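Local atomic coordinates of succinate dehydrogenase subunit A (Mycolicibacterium smegmatis, PDB entry 7D6V), a protein that probably oxidises succinate to fumarate at a bound FAD, as the flavoprotein subunit of the succinate dehydrogenase Sdh1 of the respiratory chain. Residues C54-R59 / E93-V98; N83-E88 / V396-A401; A202-L207 / L441-Y446; E514-Y519 / D589-D594; A554-E559 / T579-R584. All blocks are in the same frame, centred on the assembly; numbering follows the deposited sequence.

Interaction 1: residues C54-R59 / E93-V98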
# COMPACT_ATOMS: atom_id res chain seq x y z
N CYS A 54 12.13 7.26 -9.54
CA CYS A 54 11.94 8.05 -10.75
C CYS A 54 13.30 8.52 -11.24
O CYS A 54 14.03 9.18 -10.50
CB CYS A 54 11.04 9.26 -10.49
SG CYS A 54 9.32 8.89 -10.23
N ALA A 55 13.62 8.20 -12.49
CA ALA A 55 14.86 8.66 -13.09
C ALA A 55 14.70 10.12 -13.50
O ALA A 55 13.90 10.43 -14.39
CB ALA A 55 15.23 7.78 -14.28
N ALA A 56 15.44 11.01 -12.85
CA ALA A 56 15.37 12.43 -13.15
C ALA A 56 16.73 13.05 -12.88
O ALA A 56 17.28 12.90 -11.78
CB ALA A 56 14.29 13.13 -12.32
N ALA A 57 17.27 13.76 -13.87
CA ALA A 57 18.60 14.36 -13.76
C ALA A 57 18.52 15.64 -12.92
O ALA A 57 18.73 16.76 -13.39
CB ALA A 57 19.17 14.64 -15.15
N MET A 58 18.20 15.44 -11.64
CA MET A 58 18.15 16.55 -10.69
C MET A 58 19.52 16.95 -10.19
O MET A 58 19.67 18.07 -9.69
CB MET A 58 17.25 16.17 -9.51
CG MET A 58 15.78 16.09 -9.87
SD MET A 58 14.70 15.80 -8.46
CE MET A 58 15.39 14.29 -7.81
N ARG A 59 20.52 16.08 -10.31
CA ARG A 59 21.91 16.35 -9.93
C ARG A 59 22.09 16.55 -8.43
O ARG A 59 23.02 17.23 -8.00
CB ARG A 59 22.47 17.55 -10.70
CG ARG A 59 22.44 17.40 -12.20
CD ARG A 59 22.44 18.75 -12.89
NE ARG A 59 23.77 19.35 -12.93
CZ ARG A 59 24.03 20.61 -12.59
NH1 ARG A 59 23.05 21.41 -12.19
NH2 ARG A 59 25.27 21.07 -12.65
N GLU A 93 12.64 17.15 -19.28
CA GLU A 93 11.48 17.58 -18.51
C GLU A 93 11.24 16.75 -17.25
O GLU A 93 10.31 17.06 -16.50
CB GLU A 93 10.22 17.57 -19.38
CG GLU A 93 10.28 18.53 -20.55
CD GLU A 93 8.99 18.56 -21.33
OE1 GLU A 93 8.08 17.76 -21.00
OE2 GLU A 93 8.87 19.37 -22.26
N ALA A 94 12.03 15.71 -17.00
CA ALA A 94 11.81 14.84 -15.86
C ALA A 94 12.06 15.51 -14.51
O ALA A 94 11.25 15.32 -13.59
CB ALA A 94 12.68 13.58 -15.97
N PRO A 95 13.14 16.28 -14.31
CA PRO A 95 13.35 16.90 -12.99
C PRO A 95 12.23 17.84 -12.57
O PRO A 95 11.92 17.92 -11.38
CB PRO A 95 14.68 17.64 -13.16
CG PRO A 95 15.36 16.94 -14.26
CD PRO A 95 14.29 16.54 -15.20
N ASP A 96 11.63 18.57 -13.52
CA ASP A 96 10.56 19.50 -13.18
C ASP A 96 9.36 18.78 -12.60
O ASP A 96 8.75 19.25 -11.62
CB ASP A 96 10.16 20.30 -14.41
CG ASP A 96 11.16 21.37 -14.77
OD1 ASP A 96 11.75 21.97 -13.85
OD2 ASP A 96 11.36 21.61 -15.98
N ARG A 97 8.98 17.65 -13.19
CA ARG A 97 7.81 16.91 -12.71
C ARG A 97 8.05 16.35 -11.32
O ARG A 97 7.16 16.39 -10.46
CB ARG A 97 7.46 15.81 -13.70
CG ARG A 97 7.39 16.26 -15.15
CD ARG A 97 6.08 16.98 -15.47
NE ARG A 97 6.10 18.38 -15.06
CZ ARG A 97 6.65 19.37 -15.77
NH1 ARG A 97 7.23 19.11 -16.93
NH2 ARG A 97 6.62 20.61 -15.31
N VAL A 98 9.25 15.83 -11.07
CA VAL A 98 9.58 15.32 -9.74
C VAL A 98 9.58 16.45 -8.72
O VAL A 98 9.10 16.29 -7.60
CB VAL A 98 10.92 14.57 -9.77
CG1 VAL A 98 11.23 13.99 -8.40
CG2 VAL A 98 10.89 13.48 -10.82

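Interaction 2: residues N83-E88 / V396-A401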
# COMPACT_ATOMS: atom_id res chain seq x y z
N ASN A 83 11.89 6.41 -29.88
CA ASN A 83 11.52 7.72 -30.41
C ASN A 83 12.43 8.75 -29.77
O ASN A 83 12.31 9.04 -28.58
CB ASN A 83 10.05 8.02 -30.13
CG ASN A 83 9.49 9.09 -31.04
OD1 ASN A 83 10.18 10.04 -31.40
ND2 ASN A 83 8.23 8.94 -31.43
N TRP A 84 13.35 9.30 -30.56
CA TRP A 84 14.38 10.17 -30.01
C TRP A 84 13.79 11.47 -29.46
O TRP A 84 14.30 12.00 -28.47
CB TRP A 84 15.43 10.47 -31.07
CG TRP A 84 14.85 11.06 -32.31
CD1 TRP A 84 14.39 10.39 -33.40
CD2 TRP A 84 14.67 12.45 -32.59
NE1 TRP A 84 13.94 11.27 -34.35
CE2 TRP A 84 14.10 12.55 -33.88
CE3 TRP A 84 14.94 13.63 -31.89
CZ2 TRP A 84 13.79 13.77 -34.47
CZ3 TRP A 84 14.64 14.84 -32.48
CH2 TRP A 84 14.07 14.90 -33.75
N ARG A 85 12.74 11.99 -30.09
CA ARG A 85 12.09 13.19 -29.58
C ARG A 85 11.48 12.93 -28.21
O ARG A 85 11.64 13.75 -27.29
CB ARG A 85 11.03 13.67 -30.56
CG ARG A 85 10.38 14.98 -30.19
CD ARG A 85 11.39 16.08 -29.93
NE ARG A 85 10.71 17.36 -29.73
CZ ARG A 85 11.22 18.38 -29.05
NH1 ARG A 85 10.53 19.50 -28.92
NH2 ARG A 85 12.42 18.28 -28.49
N MET A 86 10.82 11.79 -28.04
CA MET A 86 10.23 11.46 -26.74
C MET A 86 11.30 11.26 -25.68
O MET A 86 11.15 11.71 -24.55
CB MET A 86 9.35 10.22 -26.87
CG MET A 86 7.96 10.50 -27.40
SD MET A 86 7.01 9.00 -27.69
CE MET A 86 6.37 8.70 -26.05
N ALA A 87 12.40 10.59 -26.04
CA ALA A 87 13.47 10.36 -25.09
C ALA A 87 14.12 11.67 -24.66
O ALA A 87 14.34 11.91 -23.47
CB ALA A 87 14.51 9.42 -25.69
N GLU A 88 14.41 12.55 -25.62
CA GLU A 88 15.00 13.85 -25.30
C GLU A 88 14.06 14.68 -24.43
O GLU A 88 14.50 15.31 -23.46
CB GLU A 88 15.34 14.60 -26.58
CG GLU A 88 15.62 16.07 -26.38
CD GLU A 88 15.41 16.88 -27.64
OE1 GLU A 88 14.67 16.42 -28.53
OE2 GLU A 88 15.99 17.98 -27.74
N VAL A 396 2.09 7.64 -30.80
CA VAL A 396 1.76 8.99 -30.37
C VAL A 396 2.58 9.98 -31.19
O VAL A 396 3.62 9.66 -31.76
CB VAL A 396 2.03 9.21 -28.87
CG1 VAL A 396 1.21 8.27 -28.03
CG2 VAL A 396 3.50 9.03 -28.56
N ASP A 397 2.07 11.20 -31.26
CA ASP A 397 2.92 12.34 -31.57
C ASP A 397 3.82 12.60 -30.37
O ASP A 397 3.33 12.59 -29.24
CB ASP A 397 2.08 13.57 -31.90
CG ASP A 397 2.89 14.69 -32.49
OD1 ASP A 397 3.39 15.53 -31.72
OD2 ASP A 397 3.04 14.73 -33.73
N PRO A 398 5.13 12.78 -30.56
CA PRO A 398 5.99 12.97 -29.38
C PRO A 398 5.65 14.21 -28.55
O PRO A 398 5.61 14.13 -27.32
CB PRO A 398 7.40 13.05 -29.99
CG PRO A 398 7.21 13.19 -31.46
CD PRO A 398 5.90 12.59 -31.79
N ASP A 399 5.40 15.35 -29.20
CA ASP A 399 5.17 16.58 -28.45
C ASP A 399 3.79 16.59 -27.81
O ASP A 399 3.65 16.73 -26.59
CB ASP A 399 5.34 17.78 -29.38
CG ASP A 399 6.78 17.99 -29.79
OD1 ASP A 399 7.24 17.31 -30.72
OD2 ASP A 399 7.46 18.84 -29.17
N THR A 400 2.74 16.45 -28.62
CA THR A 400 1.39 16.25 -28.11
C THR A 400 1.22 14.78 -27.75
O THR A 400 2.21 14.08 -27.54
CB THR A 400 0.35 16.70 -29.14
OG1 THR A 400 0.33 15.79 -30.24
CG2 THR A 400 0.70 18.08 -29.66
N ALA A 401 -0.00 14.33 -27.59
CA ALA A 401 -0.27 12.91 -27.41
C ALA A 401 -0.85 12.31 -28.70
O ALA A 401 -0.81 12.93 -29.77
CB ALA A 401 -1.17 12.68 -26.20

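Interaction 3: residues A202-L207 / L441-Y446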
# COMPACT_ATOMS: atom_id res chain seq x y z
N ALA A 202 -17.47 13.67 -24.37
CA ALA A 202 -16.39 14.63 -24.50
C ALA A 202 -15.78 14.59 -25.89
O ALA A 202 -15.72 13.52 -26.52
CB ALA A 202 -15.30 14.34 -23.46
N PRO A 203 -15.31 15.73 -26.41
CA PRO A 203 -14.64 15.74 -27.71
C PRO A 203 -13.20 15.24 -27.67
O PRO A 203 -12.60 15.06 -28.74
CB PRO A 203 -14.69 17.21 -28.12
CG PRO A 203 -14.79 17.95 -26.85
CD PRO A 203 -15.55 17.09 -25.90
N ALA A 204 -12.62 15.02 -26.49
CA ALA A 204 -11.26 14.53 -26.37
C ALA A 204 -11.21 13.41 -25.34
O ALA A 204 -11.95 13.41 -24.36
CB ALA A 204 -10.29 15.65 -25.96
N VAL A 205 -10.32 12.45 -25.58
CA VAL A 205 -10.13 11.31 -24.70
C VAL A 205 -8.64 11.07 -24.53
O VAL A 205 -7.89 11.06 -25.51
CB VAL A 205 -10.82 10.04 -25.25
CG1 VAL A 205 -10.27 8.79 -24.59
CG2 VAL A 205 -12.32 10.12 -25.05
N VAL A 206 -8.20 10.90 -23.28
CA VAL A 206 -6.83 10.50 -22.96
C VAL A 206 -6.88 9.09 -22.41
O VAL A 206 -7.62 8.81 -21.46
CB VAL A 206 -6.18 11.46 -21.95
CG1 VAL A 206 -4.77 11.01 -21.62
CG2 VAL A 206 -6.17 12.88 -22.48
N LEU A 207 -6.10 8.19 -23.01
CA LEU A 207 -6.30 6.77 -22.72
C LEU A 207 -5.63 6.33 -21.42
O LEU A 207 -6.31 6.05 -20.44
CB LEU A 207 -5.84 5.92 -23.91
CG LEU A 207 -6.99 5.73 -24.90
CD1 LEU A 207 -6.57 4.94 -26.11
CD2 LEU A 207 -8.17 5.07 -24.21
N LEU A 441 -2.13 18.64 -21.77
CA LEU A 441 -1.99 19.91 -22.45
C LEU A 441 -2.40 19.80 -23.92
O LEU A 441 -3.01 20.72 -24.47
CB LEU A 441 -0.55 20.41 -22.31
CG LEU A 441 -0.17 21.82 -22.79
CD1 LEU A 441 1.02 22.30 -21.99
CD2 LEU A 441 0.16 21.85 -24.27
N GLY A 442 -2.07 18.68 -24.56
CA GLY A 442 -2.49 18.48 -25.94
C GLY A 442 -3.99 18.37 -26.09
O GLY A 442 -4.58 18.91 -27.03
N ALA A 443 -4.64 17.68 -25.15
CA ALA A 443 -6.10 17.62 -25.15
C ALA A 443 -6.71 19.00 -24.96
O ALA A 443 -7.68 19.35 -25.64
CB ALA A 443 -6.58 16.67 -24.06
N ALA A 444 -6.15 19.80 -24.05
CA ALA A 444 -6.66 21.15 -23.85
C ALA A 444 -6.51 22.00 -25.10
O ALA A 444 -7.43 22.74 -25.48
CB ALA A 444 -5.96 21.81 -22.66
N ASP A 445 -5.35 21.91 -25.76
CA ASP A 445 -5.15 22.66 -27.00
C ASP A 445 -6.13 22.22 -28.08
O ASP A 445 -6.70 23.06 -28.79
CB ASP A 445 -3.71 22.47 -27.50
CG ASP A 445 -2.71 23.22 -26.67
OD1 ASP A 445 -3.12 24.01 -25.79
OD2 ASP A 445 -1.50 23.03 -26.89
N TYR A 446 -6.35 20.91 -28.21
CA TYR A 446 -7.28 20.42 -29.22
C TYR A 446 -8.70 20.90 -28.95
O TYR A 446 -9.41 21.30 -29.88
CB TYR A 446 -7.23 18.89 -29.27
CG TYR A 446 -8.26 18.25 -30.17
CD1 TYR A 446 -9.43 17.72 -29.65
CD2 TYR A 446 -8.05 18.17 -31.54
CE1 TYR A 446 -10.37 17.14 -30.47
CE2 TYR A 446 -8.99 17.59 -32.36
CZ TYR A 446 -10.14 17.08 -31.83
OH TYR A 446 -11.07 16.50 -32.66

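Interaction 4: residues E514-Y519 / D589-D594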
# COMPACT_ATOMS: atom_id res chain seq x y z
N GLU A 514 -8.75 -20.19 -33.79
CA GLU A 514 -9.71 -21.10 -33.19
C GLU A 514 -10.28 -20.53 -31.90
O GLU A 514 -11.47 -20.67 -31.61
CB GLU A 514 -9.06 -22.46 -32.91
CG GLU A 514 -8.66 -23.22 -34.16
CD GLU A 514 -9.85 -23.67 -34.98
OE1 GLU A 514 -10.91 -23.94 -34.40
OE2 GLU A 514 -9.71 -23.75 -36.22
N LEU A 515 -9.43 -19.88 -31.10
CA LEU A 515 -9.86 -19.36 -29.81
C LEU A 515 -10.85 -18.21 -29.99
O LEU A 515 -11.85 -18.13 -29.27
CB LEU A 515 -8.63 -18.92 -29.03
CG LEU A 515 -8.69 -18.48 -27.58
CD1 LEU A 515 -9.14 -19.64 -26.72
CD2 LEU A 515 -7.32 -18.03 -27.17
N LYS A 516 -10.61 -17.34 -30.97
CA LYS A 516 -11.55 -16.27 -31.24
C LYS A 516 -12.81 -16.76 -31.94
O LYS A 516 -13.85 -16.10 -31.84
CB LYS A 516 -10.89 -15.16 -32.07
CG LYS A 516 -10.72 -15.48 -33.53
CD LYS A 516 -9.70 -14.55 -34.17
CE LYS A 516 -10.30 -13.20 -34.47
NZ LYS A 516 -9.38 -12.38 -35.32
N ARG A 517 -12.75 -17.90 -32.63
CA ARG A 517 -13.98 -18.52 -33.11
C ARG A 517 -14.80 -19.08 -31.95
O ARG A 517 -16.03 -18.96 -31.94
CB ARG A 517 -13.67 -19.62 -34.12
CG ARG A 517 -14.90 -20.28 -34.71
CD ARG A 517 -14.57 -21.64 -35.30
NE ARG A 517 -13.91 -22.51 -34.34
CZ ARG A 517 -14.54 -23.24 -33.43
NH1 ARG A 517 -15.86 -23.22 -33.36
NH2 ARG A 517 -13.85 -24.01 -32.60
N ARG A 518 -14.13 -19.69 -30.97
CA ARG A 518 -14.83 -20.18 -29.79
C ARG A 518 -15.39 -19.05 -28.94
O ARG A 518 -16.37 -19.24 -28.22
CB ARG A 518 -13.90 -21.05 -28.95
CG ARG A 518 -13.66 -22.44 -29.49
CD ARG A 518 -12.62 -23.17 -28.67
NE ARG A 518 -13.00 -23.27 -27.27
CZ ARG A 518 -12.17 -23.62 -26.29
NH1 ARG A 518 -10.91 -23.90 -26.56
NH2 ARG A 518 -12.61 -23.69 -25.05
N TYR A 519 -14.76 -17.87 -29.00
CA TYR A 519 -15.24 -16.73 -28.22
C TYR A 519 -16.65 -16.30 -28.61
O TYR A 519 -17.33 -15.68 -27.79
CB TYR A 519 -14.28 -15.55 -28.38
CG TYR A 519 -14.68 -14.33 -27.58
CD1 TYR A 519 -14.58 -14.32 -26.20
CD2 TYR A 519 -15.16 -13.20 -28.21
CE1 TYR A 519 -14.95 -13.21 -25.47
CE2 TYR A 519 -15.52 -12.08 -27.49
CZ TYR A 519 -15.42 -12.09 -26.12
OH TYR A 519 -15.78 -10.99 -25.40
N ASP A 589 -16.12 -8.23 -37.47
CA ASP A 589 -16.43 -8.14 -36.05
C ASP A 589 -16.67 -9.53 -35.46
O ASP A 589 -16.74 -10.52 -36.19
CB ASP A 589 -17.65 -7.25 -35.85
CG ASP A 589 -17.36 -5.79 -36.14
OD1 ASP A 589 -16.20 -5.37 -35.91
OD2 ASP A 589 -18.27 -5.08 -36.58
N PRO A 590 -16.79 -9.64 -34.12
CA PRO A 590 -16.58 -8.67 -33.04
C PRO A 590 -15.14 -8.63 -32.54
O PRO A 590 -14.81 -7.80 -31.69
CB PRO A 590 -17.51 -9.16 -31.92
CG PRO A 590 -18.36 -10.24 -32.53
CD PRO A 590 -17.53 -10.82 -33.63
N VAL A 591 -14.31 -9.52 -33.06
CA VAL A 591 -12.86 -9.47 -32.85
C VAL A 591 -12.25 -9.28 -34.23
O VAL A 591 -12.14 -10.23 -35.01
CB VAL A 591 -12.32 -10.72 -32.16
CG1 VAL A 591 -10.85 -10.54 -31.84
CG2 VAL A 591 -13.11 -11.02 -30.90
N VAL A 592 -11.87 -8.04 -34.53
CA VAL A 592 -11.40 -7.66 -35.86
C VAL A 592 -10.02 -8.25 -36.15
O VAL A 592 -9.27 -8.55 -35.21
CB VAL A 592 -11.40 -6.13 -36.00
CG1 VAL A 592 -12.81 -5.61 -35.86
CG2 VAL A 592 -10.55 -5.53 -34.92
N PRO A 593 -9.66 -8.45 -37.41
CA PRO A 593 -8.29 -8.85 -37.75
C PRO A 593 -7.39 -7.65 -38.00
O PRO A 593 -7.85 -6.55 -38.30
CB PRO A 593 -8.48 -9.67 -39.03
CG PRO A 593 -9.73 -9.17 -39.64
CD PRO A 593 -10.55 -8.49 -38.57
N ASP A 594 -6.09 -7.89 -37.86
CA ASP A 594 -5.10 -6.83 -37.92
C ASP A 594 -4.14 -7.06 -39.09
O ASP A 594 -3.87 -8.19 -39.48
CB ASP A 594 -4.30 -6.75 -36.62
CG ASP A 594 -5.18 -6.70 -35.40
OD1 ASP A 594 -5.50 -7.78 -34.86
OD2 ASP A 594 -5.56 -5.59 -34.98

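Interaction 5: residues A554-E559 / T579-R584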
# COMPACT_ATOMS: atom_id res chain seq x y z
N ALA A 554 5.62 -10.13 -33.73
CA ALA A 554 6.74 -11.00 -33.41
C ALA A 554 7.10 -11.90 -34.58
O ALA A 554 8.28 -12.21 -34.79
CB ALA A 554 6.43 -11.84 -32.18
N LEU A 555 6.11 -12.33 -35.36
CA LEU A 555 6.41 -13.12 -36.55
C LEU A 555 7.08 -12.27 -37.62
O LEU A 555 7.97 -12.75 -38.34
CB LEU A 555 5.14 -13.75 -37.11
CG LEU A 555 5.35 -14.68 -38.30
CD1 LEU A 555 5.96 -15.99 -37.85
CD2 LEU A 555 4.06 -14.91 -39.04
N GLN A 556 6.68 -11.00 -37.74
CA GLN A 556 7.20 -10.18 -38.83
C GLN A 556 8.61 -9.67 -38.57
O GLN A 556 9.38 -9.53 -39.53
CB GLN A 556 6.25 -9.01 -39.10
CG GLN A 556 6.42 -8.43 -40.49
CD GLN A 556 5.12 -7.92 -41.05
OE1 GLN A 556 4.04 -8.40 -40.70
NE2 GLN A 556 5.20 -6.93 -41.94
N ARG A 557 8.97 -9.38 -37.32
CA ARG A 557 10.31 -8.84 -37.05
C ARG A 557 11.31 -9.99 -37.00
O ARG A 557 11.39 -10.72 -36.01
CB ARG A 557 10.32 -8.05 -35.75
CG ARG A 557 11.69 -7.46 -35.44
CD ARG A 557 11.65 -6.42 -34.34
NE ARG A 557 11.01 -5.18 -34.80
CZ ARG A 557 11.67 -4.11 -35.20
NH1 ARG A 557 13.00 -4.11 -35.22
NH2 ARG A 557 11.01 -3.03 -35.60
N THR A 558 12.10 -10.13 -38.06
CA THR A 558 13.07 -11.22 -38.17
C THR A 558 14.47 -10.75 -37.78
O THR A 558 15.40 -10.73 -38.59
CB THR A 558 13.06 -11.80 -39.58
OG1 THR A 558 13.34 -10.76 -40.53
CG2 THR A 558 11.70 -12.40 -39.90
N GLU A 559 14.61 -10.37 -36.52
CA GLU A 559 15.89 -10.04 -35.91
C GLU A 559 15.66 -9.92 -34.41
O GLU A 559 14.52 -9.86 -33.94
CB GLU A 559 16.50 -8.76 -36.51
CG GLU A 559 15.68 -7.48 -36.35
CD GLU A 559 16.03 -6.70 -35.10
OE1 GLU A 559 17.14 -6.90 -34.57
OE2 GLU A 559 15.20 -5.88 -34.65
N THR A 579 12.62 1.06 -38.54
CA THR A 579 11.38 0.39 -38.92
C THR A 579 10.57 0.14 -37.66
O THR A 579 11.09 -0.41 -36.69
CB THR A 579 11.65 -0.93 -39.65
OG1 THR A 579 12.59 -0.71 -40.71
CG2 THR A 579 10.37 -1.48 -40.24
N LEU A 580 9.30 0.55 -37.67
CA LEU A 580 8.45 0.46 -36.49
C LEU A 580 7.43 -0.66 -36.55
O LEU A 580 7.03 -1.16 -35.49
CB LEU A 580 7.71 1.78 -36.26
CG LEU A 580 8.58 2.93 -35.76
CD1 LEU A 580 7.77 4.21 -35.68
CD2 LEU A 580 9.18 2.58 -34.41
N LEU A 581 7.00 -1.07 -37.74
CA LEU A 581 6.14 -2.25 -37.90
C LEU A 581 4.80 -2.05 -37.18
O LEU A 581 4.51 -2.65 -36.14
CB LEU A 581 6.91 -3.49 -37.42
CG LEU A 581 6.36 -4.90 -37.51
CD1 LEU A 581 6.17 -5.20 -38.98
CD2 LEU A 581 7.33 -5.87 -36.89
N VAL A 582 4.01 -1.14 -37.76
CA VAL A 582 2.78 -0.61 -37.16
C VAL A 582 1.59 -1.53 -37.41
O VAL A 582 1.41 -2.05 -38.51
CB VAL A 582 2.52 0.80 -37.74
CG1 VAL A 582 1.23 1.35 -37.22
CG2 VAL A 582 3.66 1.73 -37.42
N CYS A 583 0.75 -1.70 -36.39
CA CYS A 583 -0.43 -2.55 -36.46
C CYS A 583 -1.70 -1.73 -36.64
O CYS A 583 -1.85 -0.66 -36.05
CB CYS A 583 -0.57 -3.40 -35.19
SG CYS A 583 0.90 -4.35 -34.75
N ARG A 584 -2.63 -2.24 -37.46
CA ARG A 584 -3.90 -1.55 -37.71
C ARG A 584 -5.01 -2.58 -37.89
O ARG A 584 -4.76 -3.76 -38.13
CB ARG A 584 -3.82 -0.66 -38.95
CG ARG A 584 -3.42 0.77 -38.67
CD ARG A 584 -3.04 1.47 -39.96
NE ARG A 584 -2.10 2.57 -39.73
CZ ARG A 584 -0.95 2.70 -40.38
NH1 ARG A 584 -0.59 1.81 -41.29
NH2 ARG A 584 -0.15 3.72 -40.11

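Interaction 1: residues C54-R59 / E93-V98
Val98, Pro95 and Met58 lose more surface than any other residues where the chain leaving strand 54-55 lies against helix 84-102. The two methyl groups of Val98 divide the work. CG2 meets the CB of Ala56 at 3.7 Å and lies 4.2 Å from the CB of Cys54. CG1, anti to the backbone N (chi1 -178°), is set toward the SD of Met58, 3.9 Å away.

Pro95 supplies the second surface. Its CG lies 3.5 Å from the carbonyl O of Ala57, and its CB rests 3.8 Å from the CG of Met58; the methionine chain and the proline ring lie alongside, pointing opposite ways. Met58 crosses Val98 at about a right angle, its sulfur resting on the valine. Ala94 completes the helix side, its CB 4.0 Å from the CB of Ala56. A kink accompanies Pro95: neither it nor Asp96 has a backbone N bonded to the preceding turn.

The backbone of 54-59 is tied elsewhere, Cys54 to Ala130 and Ala56 to Arg128 in and beside strand 129-130, and Ala55 to Gly426. No hydrogen bond joins 54-59 to 93-98. The side chains pack by van der Waals contact, with the carbonyls of Ala55 and Ala57 lying against carbon, in a largely buried place with the side chain of Cys54 about 7 Å from the FAD.

Interaction 2: residues N83-E88 / V396-A401
Pro398 packs against the first turn of helix 84-102, and this is the tight side of the contact. Its CB is held between two side chains, 3.6 Å from the CG of Arg85 and 3.7 Å from the CG of Met86, both of which cross the ring at about a right angle. Further along Met86, the SD comes 3.6 Å from the CG2 of Val396. Met86 is buried and also touches Phe435 of helix 427-448.

The other side is polar and less closely fitted. Arg85 bends at chi2 (53°), and its NH1 reaches OD2 of Asp399 at 3.2 Å in a salt bridge that uses the syn lone pair of the oxygen. The fit is imperfect: the N-H...O angle is 143°, and the guanidinium and carboxylate planes are 48° apart. NH2 makes the shorter bond, 2.9 Å to OE1 of Glu88, in the guanidinium plane but from above that of the carboxylate.

The guanidinium is therefore shared between a helix carboxylate and a loop carboxylate. The two probably offset its charge in part, since Glu88 also pairs with Arg606, and the aliphatic part of the same arginine lies on the proline, so Arg85 serves both sides of the contact.

Interaction 3: residues A202-L207 / L441-Y446
Ala443 faces the strand 204-206 with its CB directed at two residues on one side of it. The methyl lies 4.1 Å from the CG2 of Val206 and 4.3 Å from the CB of Ala204, while Val205, between them, points its side chain away from the helix. This alternation is what an extended strand gives: Ala204 and Val206 turn to helix 427-448, and Val205 to the other side of the sheet.

One turn further along the helix, Tyr446 takes over. Its CG is anti to the backbone N (chi1 174°), and the ring lies beside Pro203 and Ala204. The carbonyl O of Pro203 approaches at the ring edge, near its plane, 3.5 Å from CE1; the CB of Ala204 stands obliquely to the ring, 4.3 Å from CD1. Tyr446 also touches Phe409 in the neighbouring strand.

The axes of the short segments run antiparallel (175°), 8.8 Å apart at closest approach. Strand 204-206 lies between 11-14 and 408-409 in the parallel sheet of the FAD-binding part, so the helix lies along one face of a Rossmann-like sheet.

No hydrogen bond links strand and helix. Backbone bonds of Ala204, Val205 and Val206 go to strand 11-14 and to Gly407 and Phe409. Methyl contacts join the strand to the helix, with a carbonyl at an aromatic edge, an approach in which the partly positive ring hydrogens would probably be mildly attractive to the oxygen.

Interaction 4: residues E514-Y519 / D589-D594
The apolar part of this contact is centred on Val591, whose two methyl groups meet Tyr519 and Lys516, the latter in the C-terminal part of helix 502-518. CG2 lies 4.0 Å from CD2 of Tyr519, the valine and the tyrosine crossing at about a right angle, with the methyl oblique to the ring. CE of Lys516 touches the other branch, 3.8 Å from CG1 of Val591. CG1, anti to the backbone N (chi1 -174°), is the branch set toward the lysine.

The polar part is looser. Lys516 starts with CG between the backbone N and the carbonyl carbon (chi1 76°) and bends again at chi3 (-78°). Its NZ comes 3.5 Å from the O of Val591 and 3.8 Å from the O of Val592. Neither approach amounts to a hydrogen bond, but both carbonyls probably add a favourable electrostatic setting for the ammonium group. The charge has its principal partner in Glu548, with which NZ forms a salt bridge. Likewise, the hydroxyl of Tyr519 is bonded to the carbonyl O of Ala537.

Both of those partners belong to helix 532-556, which also touches Val592 through Leu545 and Tyr519 through Met540. The C-terminal part of helix 502-518 thus meets the loop that connects strands 582-585 and 594-597, and helix 532-556 joins the two: the loop's cis peptide before Pro590 comes just ahead of Val591, and Val592 points away from helix 502-518 and touches Val585 of strand 582-585 as well as Leu545.

Interaction 5: residues A554-E559 / T579-R584
The end of helix 532-556 meets residues 579-581, ahead of the hairpin of strands 582-585 and 594-597 in the C-terminal region of the flavoprotein, and the contact rests on Leu581 and Arg557. Leu581 reaches toward the helix with its CG anti to the backbone N (chi1 -176°), and its two methyls part company. CD1 lies 3.6 Å from both the CG and the NE2 of Gln556, so the methyl touches the aliphatic part and the amide of a glutamine that the leucine crosses at a slant; NE2 also has a weak hydrogen bond to the O of Thr596. CD2 instead meets the CB of Arg557 at 3.9 Å.

Arg557 is the first residue to leave the helical conformation. Its side chain bends at chi3 (-71°), which sets NE; the guanidinium beyond lies at the carbonyl of Thr579. NH2 donates to that O at 2.8 Å with an N-H...O angle of 138°; the oxygen lies in the guanidinium plane, but the nitrogen stands above the plane of the carbonyl. NH1 forms a salt bridge with OE2 of Glu559 at 2.9 Å and a hydrogen bond with the O of Trp576, while NE pairs with Glu244.

With bonds at all three nitrogens, the buried guanidinium is fixed in rotation, and two carboxylates probably offset its charge. Leu581 also touches Thr596. The arrangement is that of a helix C-terminus joined to an antiparallel β-hairpin: leucine packing beside an arginine that links its own loop (Glu559) to residues 576-579 and to Glu244.

Interactions 1 and 2 share helix 84-102, their centres 17 Å apart, and interaction 3 lies 17 Å from interaction 2, centre to centre; none of these three touches another. Interaction 1 closes before interaction 3 opens, but the segments of interaction 2 alternate with those of both, so distant chain parts interlock around the FAD-binding region, where helix 427-448 recurs as a neighbour. Interactions 4 and 5, centres 21 Å apart, lie in the C-terminal region, residues 554-584 falling between 514-519 and 589-594 in sequence. They touch through Asp594 and Arg584 and use consecutive helices 502-518 and 532-556. Interactions 1 and 4 are 43 Å apart, centre to centre; each region is tied together by its own contacts.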